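Local structure of myosin-I heavy chain (Dictyostelium discoideum, 5EJY) at residues A[126-129]-A[130-133]; A[189-192]-A[193-197]; A[437-441]-A[442-446]; A[322-325]-A[326-329]. The protein is an actin-based motor with ATPase activity that acts in the early steps of phagocytosis and adhesion, the chain here being the first MyTH4-FERM unit of its tail. All coordinates share one frame; numbering follows the deposited sequence.

Interaction 1 (A[126-129]-A[130-133])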
# COMPACT_ATOMS: atom_id res chain seq x y z
N TRP A 126 -19.07 6.79 -19.54
CA TRP A 126 -18.61 7.61 -18.42
C TRP A 126 -17.98 6.79 -17.29
O TRP A 126 -17.07 7.26 -16.60
CB TRP A 126 -19.71 8.57 -17.93
CG TRP A 126 -19.76 9.81 -18.77
CD1 TRP A 126 -20.61 10.07 -19.83
CD2 TRP A 126 -18.89 10.94 -18.68
NE1 TRP A 126 -20.33 11.30 -20.37
CE2 TRP A 126 -19.27 11.85 -19.68
CE3 TRP A 126 -17.82 11.26 -17.83
CZ2 TRP A 126 -18.63 13.08 -19.86
CZ3 TRP A 126 -17.18 12.47 -18.01
CH2 TRP A 126 -17.59 13.37 -19.01
N GLU A 127 -18.43 5.55 -17.12
CA GLU A 127 -17.74 4.60 -16.25
C GLU A 127 -16.31 4.33 -16.75
O GLU A 127 -15.38 4.29 -15.95
CB GLU A 127 -18.51 3.29 -16.15
CG GLU A 127 -19.82 3.39 -15.34
CD GLU A 127 -20.70 2.16 -15.48
OE1 GLU A 127 -20.33 1.24 -16.24
OE2 GLU A 127 -21.77 2.10 -14.82
N LEU A 128 -16.17 4.12 -18.06
CA LEU A 128 -14.85 3.97 -18.68
C LEU A 128 -13.98 5.19 -18.48
O LEU A 128 -12.79 5.06 -18.20
CB LEU A 128 -14.99 3.70 -20.18
CG LEU A 128 -15.58 2.35 -20.57
CD1 LEU A 128 -15.75 2.25 -22.10
CD2 LEU A 128 -14.69 1.22 -20.05
N ILE A 129 -14.56 6.37 -18.66
CA ILE A 129 -13.83 7.61 -18.43
C ILE A 129 -13.29 7.63 -17.00
O ILE A 129 -12.13 7.97 -16.75
CB ILE A 129 -14.74 8.84 -18.73
CG1 ILE A 129 -14.79 9.09 -20.24
CG2 ILE A 129 -14.22 10.08 -18.05
CD1 ILE A 129 -15.95 10.07 -20.67
N HIS A 130 -14.14 7.24 -16.06
CA HIS A 130 -13.78 7.26 -14.65
C HIS A 130 -12.70 6.20 -14.33
O HIS A 130 -11.75 6.49 -13.59
CB HIS A 130 -15.05 7.05 -13.80
CG HIS A 130 -14.86 7.30 -12.34
ND1 HIS A 130 -15.83 7.01 -11.41
CD2 HIS A 130 -13.81 7.81 -11.65
CE1 HIS A 130 -15.38 7.32 -10.20
NE2 HIS A 130 -14.16 7.80 -10.32
N PHE A 131 -12.82 5.00 -14.91
CA PHE A 131 -11.78 3.97 -14.74
C PHE A 131 -10.45 4.52 -15.24
O PHE A 131 -9.40 4.30 -14.63
CB PHE A 131 -12.07 2.71 -15.57
CG PHE A 131 -13.35 2.00 -15.22
CD1 PHE A 131 -13.80 1.95 -13.91
CD2 PHE A 131 -14.08 1.36 -16.20
CE1 PHE A 131 -14.97 1.28 -13.59
CE2 PHE A 131 -15.27 0.70 -15.89
CZ PHE A 131 -15.72 0.66 -14.58
N THR A 132 -10.49 5.22 -16.37
CA THR A 132 -9.27 5.68 -17.02
C THR A 132 -8.63 6.79 -16.21
O THR A 132 -7.43 6.77 -15.97
CB THR A 132 -9.54 6.15 -18.48
OG1 THR A 132 -10.17 5.08 -19.20
CG2 THR A 132 -8.23 6.52 -19.20
N CYS A 133 -9.44 7.76 -15.78
CA CYS A 133 -8.95 8.84 -14.92
C CYS A 133 -8.31 8.31 -13.63
O CYS A 133 -7.41 8.95 -13.08
CB CYS A 133 -10.09 9.79 -14.57
SG CYS A 133 -10.62 10.82 -15.97

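Interaction 2 (A[189-192]-A[193-197])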
# COMPACT_ATOMS: atom_id res chain seq x y z
N VAL A 189 -10.25 -5.81 -9.72
CA VAL A 189 -11.71 -5.85 -9.84
C VAL A 189 -12.42 -5.16 -8.68
O VAL A 189 -13.44 -4.49 -8.87
CB VAL A 189 -12.23 -7.29 -9.97
CG1 VAL A 189 -13.77 -7.31 -9.90
CG2 VAL A 189 -11.75 -7.91 -11.27
N THR A 190 -11.91 -5.32 -7.47
CA THR A 190 -12.56 -4.71 -6.31
C THR A 190 -12.56 -3.18 -6.43
O THR A 190 -13.55 -2.52 -6.11
CB THR A 190 -11.89 -5.11 -5.00
OG1 THR A 190 -11.85 -6.53 -4.91
CG2 THR A 190 -12.69 -4.57 -3.82
N GLU A 191 -11.45 -2.63 -6.89
CA GLU A 191 -11.36 -1.18 -7.06
C GLU A 191 -12.28 -0.70 -8.19
O GLU A 191 -12.97 0.32 -8.05
CB GLU A 191 -9.90 -0.77 -7.32
CG GLU A 191 -9.71 0.74 -7.52
CD GLU A 191 -8.28 1.10 -7.91
OE1 GLU A 191 -7.38 0.22 -7.85
OE2 GLU A 191 -8.05 2.27 -8.28
N LEU A 192 -12.29 -1.42 -9.31
CA LEU A 192 -13.15 -1.05 -10.44
C LEU A 192 -14.62 -1.04 -10.06
O LEU A 192 -15.38 -0.18 -10.50
CB LEU A 192 -12.91 -1.98 -11.64
CG LEU A 192 -11.56 -1.85 -12.34
CD1 LEU A 192 -11.35 -2.98 -13.30
CD2 LEU A 192 -11.47 -0.50 -13.06
N GLU A 193 -15.02 -2.00 -9.23
CA GLU A 193 -16.40 -2.05 -8.74
C GLU A 193 -16.78 -0.77 -7.99
O GLU A 193 -17.83 -0.19 -8.23
CB GLU A 193 -16.63 -3.30 -7.89
CG GLU A 193 -16.62 -4.57 -8.73
CD GLU A 193 -16.70 -5.85 -7.91
OE1 GLU A 193 -16.11 -5.90 -6.81
OE2 GLU A 193 -17.34 -6.81 -8.39
N SER A 194 -15.90 -0.33 -7.09
CA SER A 194 -16.09 0.93 -6.38
C SER A 194 -16.11 2.15 -7.31
O SER A 194 -16.97 3.01 -7.21
CB SER A 194 -14.99 1.12 -5.33
OG SER A 194 -15.11 0.15 -4.30
N ILE A 195 -15.13 2.22 -8.22
CA ILE A 195 -15.06 3.33 -9.15
C ILE A 195 -16.34 3.41 -9.97
O ILE A 195 -16.93 4.48 -10.12
CB ILE A 195 -13.86 3.19 -10.12
CG1 ILE A 195 -12.55 3.29 -9.35
CG2 ILE A 195 -13.93 4.26 -11.21
CD1 ILE A 195 -11.33 2.87 -10.16
N LYS A 196 -16.77 2.26 -10.50
CA LYS A 196 -17.97 2.20 -11.34
C LYS A 196 -19.13 2.85 -10.62
O LYS A 196 -19.85 3.67 -11.20
CB LYS A 196 -18.31 0.75 -11.71
CG LYS A 196 -19.63 0.57 -12.47
CD LYS A 196 -19.75 -0.82 -13.10
CE LYS A 196 -21.18 -1.34 -13.15
NZ LYS A 196 -22.20 -0.28 -13.40
N GLU A 197 -19.31 2.49 -9.34
CA GLU A 197 -20.43 2.99 -8.55
C GLU A 197 -20.15 4.30 -7.84
O GLU A 197 -20.93 4.73 -6.99
CB GLU A 197 -20.88 1.96 -7.52
CG GLU A 197 -21.11 0.56 -8.06
CD GLU A 197 -21.74 -0.35 -7.02
OE1 GLU A 197 -21.33 -1.53 -6.93
OE2 GLU A 197 -22.64 0.11 -6.29
O HOH W 1 -15.31 -2.49 -3.91

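Interaction 3 (A[437-441]-A[442-446])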
# COMPACT_ATOMS: atom_id res chain seq x y z
N ASN A 437 22.67 -0.77 14.29
CA ASN A 437 23.25 -1.74 15.20
C ASN A 437 23.21 -3.17 14.70
O ASN A 437 22.17 -3.70 14.33
CB ASN A 437 22.59 -1.61 16.57
CG ASN A 437 22.62 -0.18 17.08
OD1 ASN A 437 23.69 0.35 17.38
ND2 ASN A 437 21.45 0.45 17.16
N ILE A 438 24.38 -3.80 14.67
CA ILE A 438 24.47 -5.20 14.31
C ILE A 438 24.27 -6.02 15.57
O ILE A 438 25.03 -5.88 16.54
CB ILE A 438 25.84 -5.53 13.66
CG1 ILE A 438 26.04 -4.69 12.40
CG2 ILE A 438 25.92 -7.01 13.34
CD1 ILE A 438 27.48 -4.69 11.84
N TYR A 439 23.27 -6.89 15.54
CA TYR A 439 22.85 -7.62 16.71
C TYR A 439 22.84 -9.10 16.40
O TYR A 439 22.44 -9.52 15.31
CB TYR A 439 21.45 -7.16 17.10
CG TYR A 439 20.80 -7.90 18.24
CD1 TYR A 439 21.05 -7.55 19.56
CD2 TYR A 439 19.91 -8.94 18.00
CE1 TYR A 439 20.45 -8.21 20.60
CE2 TYR A 439 19.29 -9.60 19.04
CZ TYR A 439 19.56 -9.23 20.34
OH TYR A 439 18.96 -9.89 21.39
N ASP A 440 23.29 -9.91 17.35
CA ASP A 440 23.31 -11.35 17.14
C ASP A 440 22.19 -11.99 17.93
O ASP A 440 22.25 -12.07 19.16
CB ASP A 440 24.65 -11.94 17.58
CG ASP A 440 24.77 -13.41 17.27
OD1 ASP A 440 23.75 -14.02 16.87
OD2 ASP A 440 25.87 -13.96 17.42
N PRO A 441 21.16 -12.49 17.22
CA PRO A 441 19.99 -13.06 17.90
C PRO A 441 20.31 -14.38 18.59
O PRO A 441 19.57 -14.81 19.47
CB PRO A 441 18.98 -13.25 16.75
CG PRO A 441 19.82 -13.37 15.53
CD PRO A 441 21.02 -12.49 15.75
N ALA A 442 21.42 -15.02 18.21
CA ALA A 442 21.81 -16.29 18.81
C ALA A 442 22.35 -16.11 20.23
O ALA A 442 22.21 -17.00 21.06
CB ALA A 442 22.85 -17.00 17.94
N THR A 443 22.96 -14.95 20.49
CA THR A 443 23.56 -14.68 21.80
C THR A 443 22.90 -13.51 22.51
O THR A 443 23.28 -13.16 23.63
CB THR A 443 25.04 -14.31 21.65
OG1 THR A 443 25.15 -13.14 20.83
CG2 THR A 443 25.81 -15.47 21.00
N SER A 444 21.93 -12.89 21.85
CA SER A 444 21.28 -11.69 22.36
C SER A 444 22.24 -10.56 22.69
O SER A 444 22.07 -9.87 23.70
CB SER A 444 20.43 -12.03 23.60
OG SER A 444 19.50 -13.05 23.29
N LYS A 445 23.24 -10.35 21.84
CA LYS A 445 24.21 -9.29 22.08
C LYS A 445 24.42 -8.40 20.86
O LYS A 445 24.46 -8.88 19.73
CB LYS A 445 25.56 -9.90 22.50
CG LYS A 445 25.48 -10.70 23.78
CD LYS A 445 26.83 -11.22 24.20
CE LYS A 445 26.75 -11.98 25.52
NZ LYS A 445 28.10 -12.39 25.98
N MET A 446 24.57 -7.11 21.12
CA MET A 446 24.98 -6.15 20.11
C MET A 446 26.45 -6.35 19.80
O MET A 446 27.27 -6.57 20.70
CB MET A 446 24.79 -4.72 20.62
CG MET A 446 23.34 -4.32 20.84
SD MET A 446 22.46 -4.15 19.27
CE MET A 446 20.79 -3.77 19.85
O HOH W 2 18.03 -14.52 21.46

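Interaction 4 (A[322-325]-A[326-329])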
# COMPACT_ATOMS: atom_id res chain seq x y z
N LEU A 322 9.65 -10.70 19.62
CA LEU A 322 10.52 -11.46 20.52
C LEU A 322 10.13 -12.93 20.59
O LEU A 322 10.85 -13.76 21.17
CB LEU A 322 10.58 -10.80 21.91
CG LEU A 322 11.19 -9.41 21.86
CD1 LEU A 322 11.23 -8.75 23.23
CD2 LEU A 322 12.60 -9.48 21.26
N PHE A 323 9.00 -13.26 19.97
CA PHE A 323 8.56 -14.65 19.81
C PHE A 323 8.98 -15.18 18.43
O PHE A 323 8.69 -16.32 18.08
CB PHE A 323 7.03 -14.78 19.98
CG PHE A 323 6.60 -15.17 21.39
CD1 PHE A 323 7.35 -14.80 22.49
CD2 PHE A 323 5.45 -15.92 21.59
CE1 PHE A 323 6.96 -15.16 23.78
CE2 PHE A 323 5.05 -16.28 22.87
CZ PHE A 323 5.81 -15.90 23.96
N ASN A 324 9.68 -14.34 17.68
CA ASN A 324 10.15 -14.68 16.34
C ASN A 324 11.61 -15.16 16.45
O ASN A 324 12.46 -14.40 16.90
CB ASN A 324 10.07 -13.43 15.45
CG ASN A 324 10.47 -13.69 14.01
OD1 ASN A 324 11.29 -14.56 13.72
ND2 ASN A 324 9.90 -12.92 13.09
N SER A 325 11.89 -16.40 16.05
CA SER A 325 13.24 -16.94 16.22
C SER A 325 14.32 -16.13 15.48
O SER A 325 15.49 -16.18 15.85
CB SER A 325 13.31 -18.43 15.84
OG SER A 325 12.94 -18.64 14.49
N ASN A 326 13.94 -15.39 14.45
CA ASN A 326 14.90 -14.54 13.74
C ASN A 326 15.40 -13.40 14.60
O ASN A 326 16.44 -12.81 14.30
CB ASN A 326 14.29 -13.95 12.46
CG ASN A 326 14.14 -14.98 11.35
OD1 ASN A 326 14.95 -15.89 11.23
ND2 ASN A 326 13.11 -14.82 10.54
N TYR A 327 14.65 -13.08 15.65
CA TYR A 327 14.99 -11.96 16.53
C TYR A 327 15.40 -12.41 17.93
O TYR A 327 16.21 -11.77 18.59
CB TYR A 327 13.80 -11.00 16.64
CG TYR A 327 13.45 -10.27 15.36
CD1 TYR A 327 14.43 -9.64 14.60
CD2 TYR A 327 12.13 -10.19 14.91
CE1 TYR A 327 14.11 -8.95 13.43
CE2 TYR A 327 11.80 -9.52 13.74
CZ TYR A 327 12.79 -8.90 13.01
OH TYR A 327 12.47 -8.23 11.85
N CYS A 328 14.82 -13.51 18.40
CA CYS A 328 15.06 -13.98 19.77
C CYS A 328 14.99 -15.50 19.85
O CYS A 328 14.04 -16.11 19.37
CB CYS A 328 14.04 -13.35 20.73
SG CYS A 328 14.17 -13.88 22.46
N LYS A 329 16.00 -16.11 20.47
CA LYS A 329 16.04 -17.56 20.61
C LYS A 329 16.08 -17.97 22.09
O LYS A 329 16.17 -19.16 22.42
CB LYS A 329 17.25 -18.14 19.87
CG LYS A 329 17.35 -17.72 18.39
CD LYS A 329 18.56 -18.36 17.70
CE LYS A 329 18.76 -17.81 16.29
NZ LYS A 329 17.54 -17.95 15.43
O HOH W 3 11.16 -12.75 10.26
O HOH W 4 15.13 -18.25 13.04

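Interaction 1 (A[126-129]-A[130-133])
The last two turns of helix 119-133, inside the helical MyTH4 domain, set E127 and L128 against F131 and T132. The F131 N-H bonds to E127 O at 2.9 Å, and the same carbonyl oxygen lies 3.1 Å above the plane of the F131 ring, offset toward its rim. With CG beside its own backbone N (chi1 -62°), F131 folds the ring back along the helix over that oxygen. Nearby, L128 CD2 meets F131 CD2 at 3.9 Å, the two side chains crossing at a slant.

L128 O takes two bonds from T132. Hydroxyl OG1 donates to it at 2.8 Å and amide N at 2.9 Å, and the two donors arrive from opposite faces of the carbonyl plane. Threonine suits this place because its hydroxyl, held beside the backbone N (chi1 -56°), finds an acceptor one turn back and is satisfied within the helix, in a buried position. One residue on, C133 N donates to I129 O in a nearly straight bond (170° at the hydrogen), and I129 CG2 packs on C133 SG at 4.2 Å. I129 also extends CD1 over one face of the W126 indole, 3.5 Å above its plane.

All eight residues are buried. W126 faces helices 143-155 and 161-180, L128 and T132 face L109 of helix 102-112, and H130 lies between helices 161-180 and 189-196. The carboxylate of E127 is shared between Y69 OH and K196, while F131 packs on L192 and I195 of helix 189-196.

Interaction 2 (A[189-192]-A[193-197])
V189 and E193, one turn apart on helix 189-196, lean across each other at a slant: the valine branch CG1 lies 3.8 Å from E193 CD. With CG beside its backbone N (chi1 -70°), E193 turns back toward the first turn, bringing CG to 3.2 Å from V189 O, and the extended remainder carries CD to the valine methyl. Glutamate suits this place, since its methylenes lie over V189 O, its carboxylate carbon comes against the valine, and the residue is partly exposed, which lets its charge reach solvent.

A second slanted pair lies round the helix. E191 holds CG anti to its backbone N (chi1 180°), and this methylene touches the CD1 methyl of I195 at 3.8 Å. Beyond it the carboxylate is taken up by R183 and S219, so the polar end is held while the stem serves as packing surface. The CD1 methyl of I195 also comes within 4.4 Å of L192 CD2.

Beneath the side chains, K196 N donates to L192 O at 2.8 Å, but S194 N to T190 O is a weak bond of 3.4 Å. There a water donates to T190 O at 2.8 Å and is also hydrogen-bonded to S194 OG, giving the carbonyl a second partner.

Contacts three and four residues apart are those of an alpha helix. Its buried L192 and I195, with the stem of K196, turn to helices 81-97 and 119-133 of the MyTH4 part, whereas E191 and S194 touch I201 and V189 N bonds to E272 in the FERM part, placing the helix at the seam of the MyTH4-FERM tandem.

Interaction 3 (A[437-441]-A[442-446])
D440 O is gripped by the amides that follow it: T443 N donates at 3.3 Å from above the carbonyl plane, and S444 N and K445 N add weak bonds. This closes the beta hairpin of strands 435-440 and 445-450, where S444 and K445 both face D440 as a G1 beta bulge. The four-stranded sheet it belongs to is consistent with the PH-like lobe of a FERM domain.

P441 and A442 occupy the middle of the turn; the proline ring restricts phi to the value the bend needs. S444 takes a left-handed backbone conformation (phi 56°) that leads the chain into the second strand. The carboxylate of D440 makes an Asx turn: its OD1 accepts A442 N at 2.9 Å, met from above the carboxylate plane. Aspartate suits the start of the turn because its short arm, CG lying trans to the backbone N, reaches an amide just two residues on. Behind it, D440 N donates to K445 O at 2.8 Å in an almost linear bond.

Y439 and M446 form the adjoining non-hydrogen-bonded pair, their side chains on one face of the sheet. The phenol end of Y439 reaches the turn at S444. M446, bent at chi2 (-70°), brings SD to the ring edge of Y439, a Met-aromatic contact of 5.0 Å to the centroid, 76° off the normal; SD also lies 3.7 Å from N437 CB.

Interaction 4 (A[322-325]-A[326-329])
N324 O receives two backbone amides, Y327 N at 2.8 Å and C328 N at 2.9 Å. The C328 donor lies in the carbonyl plane, while the Y327 donor stands 45° above it, so two different regions of one oxygen are used. The side chain of N324 adds a third bond, OD1 accepting N326 N at 2.9 Å. A first torsion of -177°, which places CG anti to the main-chain nitrogen, swings the amide forward over the turn to reach it. An asparagine suits this place: a short side chain ending in a carbonyl can catch the amide two residues on, the definition of an Asx turn, here superposed on the beta turn N324-Y327.

The turn lies in the central FERM domain, in the loop from helix 304-322 to helix 331-346. K329 folds back over it, bent at its last torsion, and NZ donates to S325 O at 2.7 Å from above that carbonyl plane. N324 CB meets Y327 CD2 at 3.9 Å, approaching the ring obliquely, with the amide and ring planes 60° apart; the ring continues onto L411 and V413 of strand 410-415.

Waters form the outer layer. One accepts from both N324 ND2 and N326 ND2; another donates to N326 OD1 and is hydrogen-bonded to S325 OG. On the inner side, L322 CD2 approaches C328 CB at 4.2 Å, and Q334 of helix 331-346 donates its side-chain amide to L322 O.

From the N terminus, interaction 1 comes first, within helix 119-133, and interaction 2 follows on helix 189-196. Both are turns of a helix and close no loop, but the two helices pack directly against each other. Next, interaction 4 (322-329) forms a turn in the loop between helices 304-322 and 331-346, and interaction 3 (437-446) closes a hairpin further along. These two also touch, P441 packing against the backbone at N326 and Y327, which joins the turn after helix 304-322 to the hairpin of strands 435-440 and 445-450. None nests in or crosses another. The two pairs sit on opposite sides of the chain's centre, interactions 2 and 4 about 41 Å apart between centres.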